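Local coordinates for aldose-aldose oxidoreductase (Caulobacter crescentus, PDB 5A04), which probably catalyses NADP(H)-dependent transfer of reducing equivalents between aldose sugars, oxidising one and reducing another, with the cofactor kept bound, at residues R20-S32 with K290-E302. Residues are numbered along the deposited sequence; the frame is centred on the assembly and turned at random.
Sequences RIIMPRFAECEHS and KNQFSAQLDHLSE
D298 takes four hydrogen bonds on its two carboxylate oxygens, three of them from the 20-32 segment. The backbone N of E30 meets the syn lone pair of D298 OD2 at 2.7 Å with a straight N-H...O angle of 180°, and K290 NZ makes a salt bridge to the anti lone pair of the same atom. On D298 OD1 the hydroxyl OG of S32 uses the anti lone pair at 2.8 Å, whereas H31 N, at 2.9 Å, comes from 46° above the carboxylate plane. K290 NZ also forms a salt bridge with E30 OE1 (3.0 Å), so one ammonium group joins two acids and probably offsets their mutual repulsion. An asparagine in place of D298 would probably weaken this salt-bridge network and, with an NH2 replacing one oxygen, leave some of the backbone and hydroxyl donors without an acceptor.

The loop held in this way leads into strand 32-38 of the NAD-binding Rossmann domain, while helix 292-306 is part of the C-terminal alpha/beta region of the oxidoreductase family, so the contact ties the two together. At the start of that helix N291 is the N-cap, its OD1 accepting from S294 N at 2.9 Å. S294 OG in turn donates to R25 O at 2.6 Å, in the plane of the R25 carbonyl, on one of its lone pairs. A side-on salt bridge joins R25 to E28, NE to OE1 (2.8 Å) and NH2 to OE2; E28 OE1 also takes a weak bond from N291 ND2.

Apolar contacts pair I21, I22 and F26 with F293 and L297. I21 CG2 makes a CH-pi contact over one F293 face, offset toward the rim, 3.8 Å from the centroid; F293 also lies near the bound NADPH. In a second CH-pi contact L297 CD1 sits over the F26 ring centre, 10° off the normal.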
ATOM      1  N   ARG A  20     -11.711  -7.318 -28.673  1.00 16.86           N
ATOM      2  CA  ARG A  20     -12.536  -6.318 -27.996  1.00 20.31           C
ATOM      3  C   ARG A  20     -11.811  -5.003 -27.781  1.00 20.88           C
ATOM      4  O   ARG A  20     -12.428  -3.939 -27.826  1.00 18.95           O
ATOM      5  CB  ARG A  20     -13.030  -6.839 -26.645  1.00 21.05           C
ATOM      6  CG  ARG A  20     -14.324  -7.638 -26.703  1.00 29.98           C
ATOM      7  CD  ARG A  20     -14.190  -8.929 -27.499  1.00 31.59           C
ATOM      8  NE  ARG A  20     -15.351  -9.796 -27.290  1.00 37.10           N
ATOM      9  CZ  ARG A  20     -15.533 -10.965 -27.895  1.00 38.46           C
ATOM     10  NH1 ARG A  20     -14.628 -11.414 -28.756  1.00 38.51           N
ATOM     11  NH2 ARG A  20     -16.620 -11.687 -27.641  1.00 41.11           N
ATOM     12  N   ILE A  21     -10.501  -5.064 -27.544  1.00 15.70           N
ATOM     13  CA  ILE A  21      -9.781  -3.867 -27.139  1.00 15.01           C
ATOM     14  C   ILE A  21      -8.860  -3.323 -28.238  1.00 17.33           C
ATOM     15  O   ILE A  21      -8.968  -2.161 -28.626  1.00 18.59           O
ATOM     16  CB  ILE A  21      -8.966  -4.125 -25.862  1.00 17.22           C
ATOM     17  CG1 ILE A  21      -9.845  -4.783 -24.793  1.00 17.99           C
ATOM     18  CG2 ILE A  21      -8.373  -2.822 -25.355  1.00 18.76           C
ATOM     19  CD1 ILE A  21     -11.052  -3.912 -24.363  1.00 23.44           C
ATOM     20  N   ILE A  22      -7.946  -4.143 -28.747  1.00 16.20           N
ATOM     21  CA  ILE A  22      -6.961  -3.634 -29.701  1.00 14.80           C
ATOM     22  C   ILE A  22      -7.528  -3.374 -31.113  1.00 16.59           C
ATOM     23  O   ILE A  22      -7.364  -2.283 -31.669  1.00 16.15           O
ATOM     24  CB  ILE A  22      -5.758  -4.601 -29.818  1.00 14.61           C
ATOM     25  CG1 ILE A  22      -4.982  -4.661 -28.489  1.00 15.46           C
ATOM     26  CG2 ILE A  22      -4.821  -4.166 -30.954  1.00 13.97           C
ATOM     27  CD1 ILE A  22      -4.458  -3.308 -27.980  1.00 15.91           C
ATOM     28  N   MET A  23      -8.180  -4.362 -31.711  1.00 14.53           N
ATOM     29  CA  MET A  23      -8.515  -4.228 -33.128  1.00 15.16           C
ATOM     30  C   MET A  23      -9.434  -3.022 -33.445  1.00 14.18           C
ATOM     31  O   MET A  23      -9.229  -2.367 -34.468  1.00 14.87           O
ATOM     32  CB  MET A  23      -9.110  -5.540 -33.653  1.00 15.92           C
ATOM     33  CG  MET A  23      -7.991  -6.563 -33.983  1.00 14.33           C
ATOM     34  SD  MET A  23      -8.577  -8.256 -34.109  1.00 20.83           S
ATOM     35  CE  MET A  23      -9.664  -8.161 -35.523  1.00 19.19           C
ATOM     36  N   PRO A  24     -10.409  -2.705 -32.572  1.00 16.40           N
ATOM     37  CA  PRO A  24     -11.197  -1.500 -32.884  1.00 16.19           C
ATOM     38  C   PRO A  24     -10.388  -0.208 -32.850  1.00 17.67           C
ATOM     39  O   PRO A  24     -10.804   0.781 -33.447  1.00 17.54           O
ATOM     40  CB  PRO A  24     -12.256  -1.483 -31.779  1.00 17.00           C
ATOM     41  CG  PRO A  24     -12.420  -2.910 -31.406  1.00 15.09           C
ATOM     42  CD  PRO A  24     -11.013  -3.468 -31.465  1.00 15.56           C
ATOM     43  N   ARG A  25      -9.251  -0.206 -32.152  1.00 15.84           N
ATOM     44  CA  ARG A  25      -8.504   1.031 -31.966  1.00 16.40           C
ATOM     45  C   ARG A  25      -7.534   1.368 -33.096  1.00 14.73           C
ATOM     46  O   ARG A  25      -6.842   2.389 -33.038  1.00 17.50           O
ATOM     47  CB  ARG A  25      -7.769   0.986 -30.621  1.00 18.05           C
ATOM     48  CG  ARG A  25      -8.737   0.840 -29.431  1.00 15.99           C
ATOM     49  CD  ARG A  25      -9.370   2.161 -28.983  1.00 17.73           C
ATOM     50  NE  ARG A  25     -10.318   2.741 -29.948  1.00 17.93           N
ATOM     51  CZ  ARG A  25     -11.608   2.419 -30.032  1.00 18.47           C
ATOM     52  NH1 ARG A  25     -12.144   1.494 -29.225  1.00 17.02           N
ATOM     53  NH2 ARG A  25     -12.372   3.037 -30.928  1.00 23.14           N
ATOM     54  N   PHE A  26      -7.491   0.555 -34.151  1.00 15.92           N
ATOM     55  CA  PHE A  26      -6.804   1.022 -35.350  1.00 15.70           C
ATOM     56  C   PHE A  26      -7.522   2.246 -35.939  1.00 16.49           C
ATOM     57  O   PHE A  26      -6.935   3.016 -36.702  1.00 17.35           O
ATOM     58  CB  PHE A  26      -6.689  -0.100 -36.381  1.00 17.75           C
ATOM     59  CG  PHE A  26      -5.611  -1.090 -36.053  1.00 16.17           C
ATOM     60  CD1 PHE A  26      -4.290  -0.826 -36.388  1.00 17.04           C
ATOM     61  CD2 PHE A  26      -5.915  -2.269 -35.381  1.00 17.48           C
ATOM     62  CE1 PHE A  26      -3.269  -1.743 -36.057  1.00 15.48           C
ATOM     63  CE2 PHE A  26      -4.908  -3.183 -35.051  1.00 16.05           C
ATOM     64  CZ  PHE A  26      -3.584  -2.902 -35.389  1.00 16.07           C
ATOM     65  N   ALA A  27      -8.782   2.432 -35.560  1.00 19.79           N
ATOM     66  CA  ALA A  27      -9.573   3.564 -36.058  1.00 20.37           C
ATOM     67  C   ALA A  27      -8.892   4.914 -35.829  1.00 21.79           C
ATOM     68  O   ALA A  27      -8.947   5.798 -36.691  1.00 22.15           O
ATOM     69  CB  ALA A  27     -10.957   3.571 -35.414  1.00 19.27           C
ATOM     70  N   GLU A  28      -8.251   5.074 -34.674  1.00 17.96           N
ATOM     71  CA  GLU A  28      -7.619   6.340 -34.331  1.00 18.36           C
ATOM     72  C   GLU A  28      -6.115   6.402 -34.621  1.00 19.00           C
ATOM     73  O   GLU A  28      -5.476   7.399 -34.316  1.00 20.42           O
ATOM     74  CB  GLU A  28      -7.857   6.653 -32.854  1.00 19.53           C
ATOM     75  CG  GLU A  28      -9.323   6.812 -32.463  1.00 17.62           C
ATOM     76  CD  GLU A  28     -10.012   5.508 -32.103  1.00 21.23           C
ATOM     77  OE1 GLU A  28      -9.322   4.498 -31.864  1.00 18.60           O
ATOM     78  OE2 GLU A  28     -11.258   5.494 -32.051  1.00 22.36           O
ATOM     79  N   CYS A  29      -5.550   5.350 -35.210  1.00 18.42           N
ATOM     80  CA  CYS A  29      -4.126   5.361 -35.554  1.00 18.04           C
ATOM     81  C   CYS A  29      -3.818   6.238 -36.750  1.00 21.42           C
ATOM     82  O   CYS A  29      -4.624   6.349 -37.673  1.00 22.92           O
ATOM     83  CB  CYS A  29      -3.622   3.955 -35.858  1.00 16.51           C
ATOM     84  SG  CYS A  29      -3.551   2.893 -34.415  1.00 17.94           S
ATOM     85  N   GLU A  30      -2.625   6.820 -36.741  1.00 19.19           N
ATOM     86  CA  GLU A  30      -2.162   7.635 -37.859  1.00 20.10           C
ATOM     87  C   GLU A  30      -1.067   6.969 -38.669  1.00 22.35           C
ATOM     88  O   GLU A  30      -0.800   7.379 -39.797  1.00 21.84           O
ATOM     89  CB  GLU A  30      -1.640   8.979 -37.365  1.00 22.51           C
ATOM     90  CG  GLU A  30      -2.676   9.834 -36.697  1.00 25.52           C
ATOM     91  CD  GLU A  30      -2.059  11.067 -36.084  1.00 35.14           C
ATOM     92  OE1 GLU A  30      -1.254  10.917 -35.142  1.00 35.82           O
ATOM     93  OE2 GLU A  30      -2.366  12.182 -36.557  1.00 40.31           O
ATOM     94  N   HIS A  31      -0.420   5.957 -38.092  1.00 21.15           N
ATOM     95  CA  HIS A  31       0.729   5.335 -38.751  1.00 18.72           C
ATOM     96  C   HIS A  31       0.665   3.822 -38.745  1.00 17.51           C
ATOM     97  O   HIS A  31       1.667   3.156 -39.016  1.00 19.94           O
ATOM     98  CB  HIS A  31       2.026   5.800 -38.088  1.00 20.38           C
ATOM     99  CG  HIS A  31       2.246   7.271 -38.206  1.00 25.66           C
ATOM    100  ND1 HIS A  31       2.514   7.885 -39.412  1.00 28.75           N
ATOM    101  CD2 HIS A  31       2.197   8.257 -37.281  1.00 26.77           C
ATOM    102  CE1 HIS A  31       2.632   9.188 -39.220  1.00 29.32           C
ATOM    103  NE2 HIS A  31       2.444   9.438 -37.937  1.00 30.97           N
ATOM    104  N   SER A  32      -0.519   3.292 -38.450  1.00 18.09           N
ATOM    105  CA  SER A  32      -0.728   1.853 -38.344  1.00 17.57           C
ATOM    106  C   SER A  32      -2.030   1.451 -38.998  1.00 18.55           C
ATOM    107  O   SER A  32      -3.007   2.187 -38.932  1.00 19.42           O
ATOM    108  CB  SER A  32      -0.747   1.417 -36.873  1.00 17.01           C
ATOM    109  OG  SER A  32       0.333   2.018 -36.185  1.00 18.74           O
ATOM    110  N   LYS A 290      -4.119  10.961 -28.766  1.00 23.80           N
ATOM    111  CA  LYS A 290      -5.019   9.842 -28.998  1.00 21.07           C
ATOM    112  C   LYS A 290      -4.949   8.888 -27.821  1.00 19.22           C
ATOM    113  O   LYS A 290      -4.076   9.020 -26.955  1.00 17.80           O
ATOM    114  CB  LYS A 290      -4.683   9.130 -30.311  1.00 26.54           C
ATOM    115  CG  LYS A 290      -3.357   8.416 -30.318  1.00 22.83           C
ATOM    116  CD  LYS A 290      -3.045   7.824 -31.698  1.00 25.27           C
ATOM    117  CE  LYS A 290      -2.599   8.882 -32.698  1.00 25.52           C
ATOM    118  NZ  LYS A 290      -1.106   8.911 -32.872  1.00 26.94           N
ATOM    119  N   ASN A 291      -5.885   7.948 -27.796  1.00 16.55           N
ATOM    120  CA  ASN A 291      -6.031   7.024 -26.677  1.00 16.63           C
ATOM    121  C   ASN A 291      -4.803   6.127 -26.532  1.00 17.33           C
ATOM    122  O   ASN A 291      -4.026   5.962 -27.479  1.00 16.56           O
ATOM    123  CB  ASN A 291      -7.289   6.174 -26.862  1.00 15.32           C
ATOM    124  CG  ASN A 291      -7.159   5.194 -28.023  1.00 17.90           C
ATOM    125  OD1 ASN A 291      -6.580   4.123 -27.869  1.00 16.75           O
ATOM    126  ND2 ASN A 291      -7.692   5.564 -29.194  1.00 15.58           N
ATOM    127  N   GLN A 292      -4.645   5.537 -25.350  1.00 14.98           N
ATOM    128  CA  GLN A 292      -3.437   4.758 -25.052  1.00 14.64           C
ATOM    129  C   GLN A 292      -3.206   3.577 -26.010  1.00 15.39           C
ATOM    130  O   GLN A 292      -2.058   3.196 -26.251  1.00 14.84           O
ATOM    131  CB  GLN A 292      -3.484   4.242 -23.605  1.00 15.13           C
ATOM    132  CG  GLN A 292      -4.659   3.308 -23.294  1.00 14.99           C
ATOM    133  CD  GLN A 292      -4.709   2.893 -21.827  1.00 17.27           C
ATOM    134  OE1 GLN A 292      -3.684   2.519 -21.246  1.00 17.17           O
ATOM    135  NE2 GLN A 292      -5.898   2.972 -21.218  1.00 16.33           N
ATOM    136  N   PHE A 293      -4.275   2.986 -26.537  1.00 14.57           N
ATOM    137  CA  PHE A 293      -4.134   1.801 -27.385  1.00 14.81           C
ATOM    138  C   PHE A 293      -3.610   2.191 -28.761  1.00 14.72           C
ATOM    139  O   PHE A 293      -2.620   1.642 -29.241  1.00 15.17           O
ATOM    140  CB  PHE A 293      -5.473   1.057 -27.497  1.00 14.49           C
ATOM    141  CG  PHE A 293      -6.091   0.765 -26.166  1.00 14.09           C
ATOM    142  CD1 PHE A 293      -5.638  -0.292 -25.389  1.00 14.96           C
ATOM    143  CD2 PHE A 293      -7.100   1.570 -25.673  1.00 15.41           C
ATOM    144  CE1 PHE A 293      -6.199  -0.539 -24.145  1.00 16.42           C
ATOM    145  CE2 PHE A 293      -7.668   1.323 -24.429  1.00 15.62           C
ATOM    146  CZ  PHE A 293      -7.212   0.268 -23.666  1.00 17.04           C
ATOM    147  N   SER A 294      -4.279   3.150 -29.394  1.00 13.98           N
ATOM    148  CA  SER A 294      -3.826   3.656 -30.685  1.00 14.47           C
ATOM    149  C   SER A 294      -2.438   4.269 -30.582  1.00 15.02           C
ATOM    150  O   SER A 294      -1.622   4.140 -31.498  1.00 16.51           O
ATOM    151  CB  SER A 294      -4.812   4.704 -31.215  1.00 13.87           C
ATOM    152  OG  SER A 294      -6.122   4.159 -31.233  1.00 16.01           O
ATOM    153  N   ALA A 295      -2.181   4.959 -29.476  1.00 13.41           N
ATOM    154  CA  ALA A 295      -0.851   5.523 -29.240  1.00 13.96           C
ATOM    155  C   ALA A 295       0.225   4.434 -29.133  1.00 14.35           C
ATOM    156  O   ALA A 295       1.348   4.601 -29.616  1.00 16.03           O
ATOM    157  CB  ALA A 295      -0.862   6.374 -27.979  1.00 15.51           C
ATOM    158  N   GLN A 296      -0.112   3.335 -28.477  1.00 14.55           N
ATOM    159  CA  GLN A 296       0.844   2.233 -28.326  1.00 13.06           C
ATOM    160  C   GLN A 296       1.166   1.647 -29.703  1.00 14.79           C
ATOM    161  O   GLN A 296       2.334   1.447 -30.050  1.00 15.03           O
ATOM    162  CB  GLN A 296       0.280   1.153 -27.389  1.00 14.08           C
ATOM    163  CG  GLN A 296       1.205  -0.064 -27.241  1.00 15.55           C
ATOM    164  CD  GLN A 296       0.493  -1.250 -26.629  1.00 20.74           C
ATOM    165  OE1 GLN A 296       0.268  -1.289 -25.428  1.00 23.33           O
ATOM    166  NE2 GLN A 296       0.146  -2.232 -27.455  1.00 20.37           N
ATOM    167  N   LEU A 297       0.123   1.419 -30.500  1.00 13.83           N
ATOM    168  CA  LEU A 297       0.284   0.861 -31.844  1.00 15.61           C
ATOM    169  C   LEU A 297       1.132   1.786 -32.708  1.00 17.47           C
ATOM    170  O   LEU A 297       2.068   1.337 -33.381  1.00 15.88           O
ATOM    171  CB  LEU A 297      -1.086   0.615 -32.498  1.00 15.21           C
ATOM    172  CG  LEU A 297      -1.979  -0.450 -31.850  1.00 13.77           C
ATOM    173  CD1 LEU A 297      -3.419  -0.356 -32.333  1.00 15.52           C
ATOM    174  CD2 LEU A 297      -1.428  -1.842 -32.126  1.00 14.06           C
ATOM    175  N   ASP A 298       0.815   3.078 -32.685  1.00 16.00           N
ATOM    176  CA  ASP A 298       1.548   4.033 -33.502  1.00 15.93           C
ATOM    177  C   ASP A 298       2.988   4.210 -33.040  1.00 20.46           C
ATOM    178  O   ASP A 298       3.853   4.517 -33.853  1.00 18.76           O
ATOM    179  CB  ASP A 298       0.847   5.394 -33.518  1.00 18.43           C
ATOM    180  CG  ASP A 298      -0.223   5.499 -34.608  1.00 19.07           C
ATOM    181  OD1 ASP A 298      -0.301   4.630 -35.511  1.00 17.72           O
ATOM    182  OD2 ASP A 298      -0.996   6.477 -34.560  1.00 18.46           O
ATOM    183  N   HIS A 299       3.257   4.011 -31.750  1.00 18.44           N
ATOM    184  CA  HIS A 299       4.624   4.184 -31.268  1.00 17.43           C
ATOM    185  C   HIS A 299       5.581   3.228 -31.976  1.00 16.43           C
ATOM    186  O   HIS A 299       6.646   3.641 -32.421  1.00 17.58           O
ATOM    187  CB  HIS A 299       4.723   3.972 -29.751  1.00 16.37           C
ATOM    188  CG  HIS A 299       6.091   4.234 -29.199  1.00 17.41           C
ATOM    189  ND1 HIS A 299       6.658   5.491 -29.182  1.00 20.74           N
ATOM    190  CD2 HIS A 299       7.005   3.401 -28.641  1.00 17.40           C
ATOM    191  CE1 HIS A 299       7.860   5.422 -28.631  1.00 20.79           C
ATOM    192  NE2 HIS A 299       8.096   4.165 -28.301  1.00 19.68           N
ATOM    193  N   LEU A 300       5.202   1.957 -32.078  1.00 16.58           N
ATOM    194  CA  LEU A 300       6.088   0.984 -32.711  1.00 16.74           C
ATOM    195  C   LEU A 300       6.276   1.348 -34.179  1.00 17.47           C
ATOM    196  O   LEU A 300       7.396   1.369 -34.685  1.00 18.33           O
ATOM    197  CB  LEU A 300       5.543  -0.441 -32.572  1.00 15.76           C
ATOM    198  CG  LEU A 300       6.397  -1.531 -33.236  1.00 17.76           C
ATOM    199  CD1 LEU A 300       7.853  -1.425 -32.797  1.00 18.31           C
ATOM    200  CD2 LEU A 300       5.824  -2.907 -32.905  1.00 18.68           C
ATOM    201  N   SER A 301       5.173   1.665 -34.846  1.00 16.91           N
ATOM    202  CA  SER A 301       5.222   2.065 -36.252  1.00 18.99           C
ATOM    203  C   SER A 301       6.143   3.264 -36.471  1.00 18.63           C
ATOM    204  O   SER A 301       6.976   3.270 -37.390  1.00 20.89           O
ATOM    205  CB  SER A 301       3.815   2.393 -36.756  1.00 16.71           C
ATOM    206  OG  SER A 301       2.998   1.240 -36.710  1.00 18.13           O
ATOM    207  N   GLU A 302       6.002   4.274 -35.621  1.00 19.41           N
ATOM    208  CA  GLU A 302       6.834   5.471 -35.739  1.00 21.05           C
ATOM    209  C   GLU A 302       8.303   5.150 -35.466  1.00 23.66           C
ATOM    210  O   GLU A 302       9.182   5.693 -36.131  1.00 23.39           O
ATOM    211  CB  GLU A 302       6.341   6.571 -34.797  1.00 20.61           C
ATOM    212  CG  GLU A 302       4.948   7.093 -35.156  1.00 22.10           C
ATOM    213  CD  GLU A 302       4.314   7.922 -34.037  1.00 29.91           C
ATOM    214  OE1 GLU A 302       5.026   8.314 -33.086  1.00 33.14           O
ATOM    215  OE2 GLU A 302       3.095   8.174 -34.112  1.00 32.05           O
TER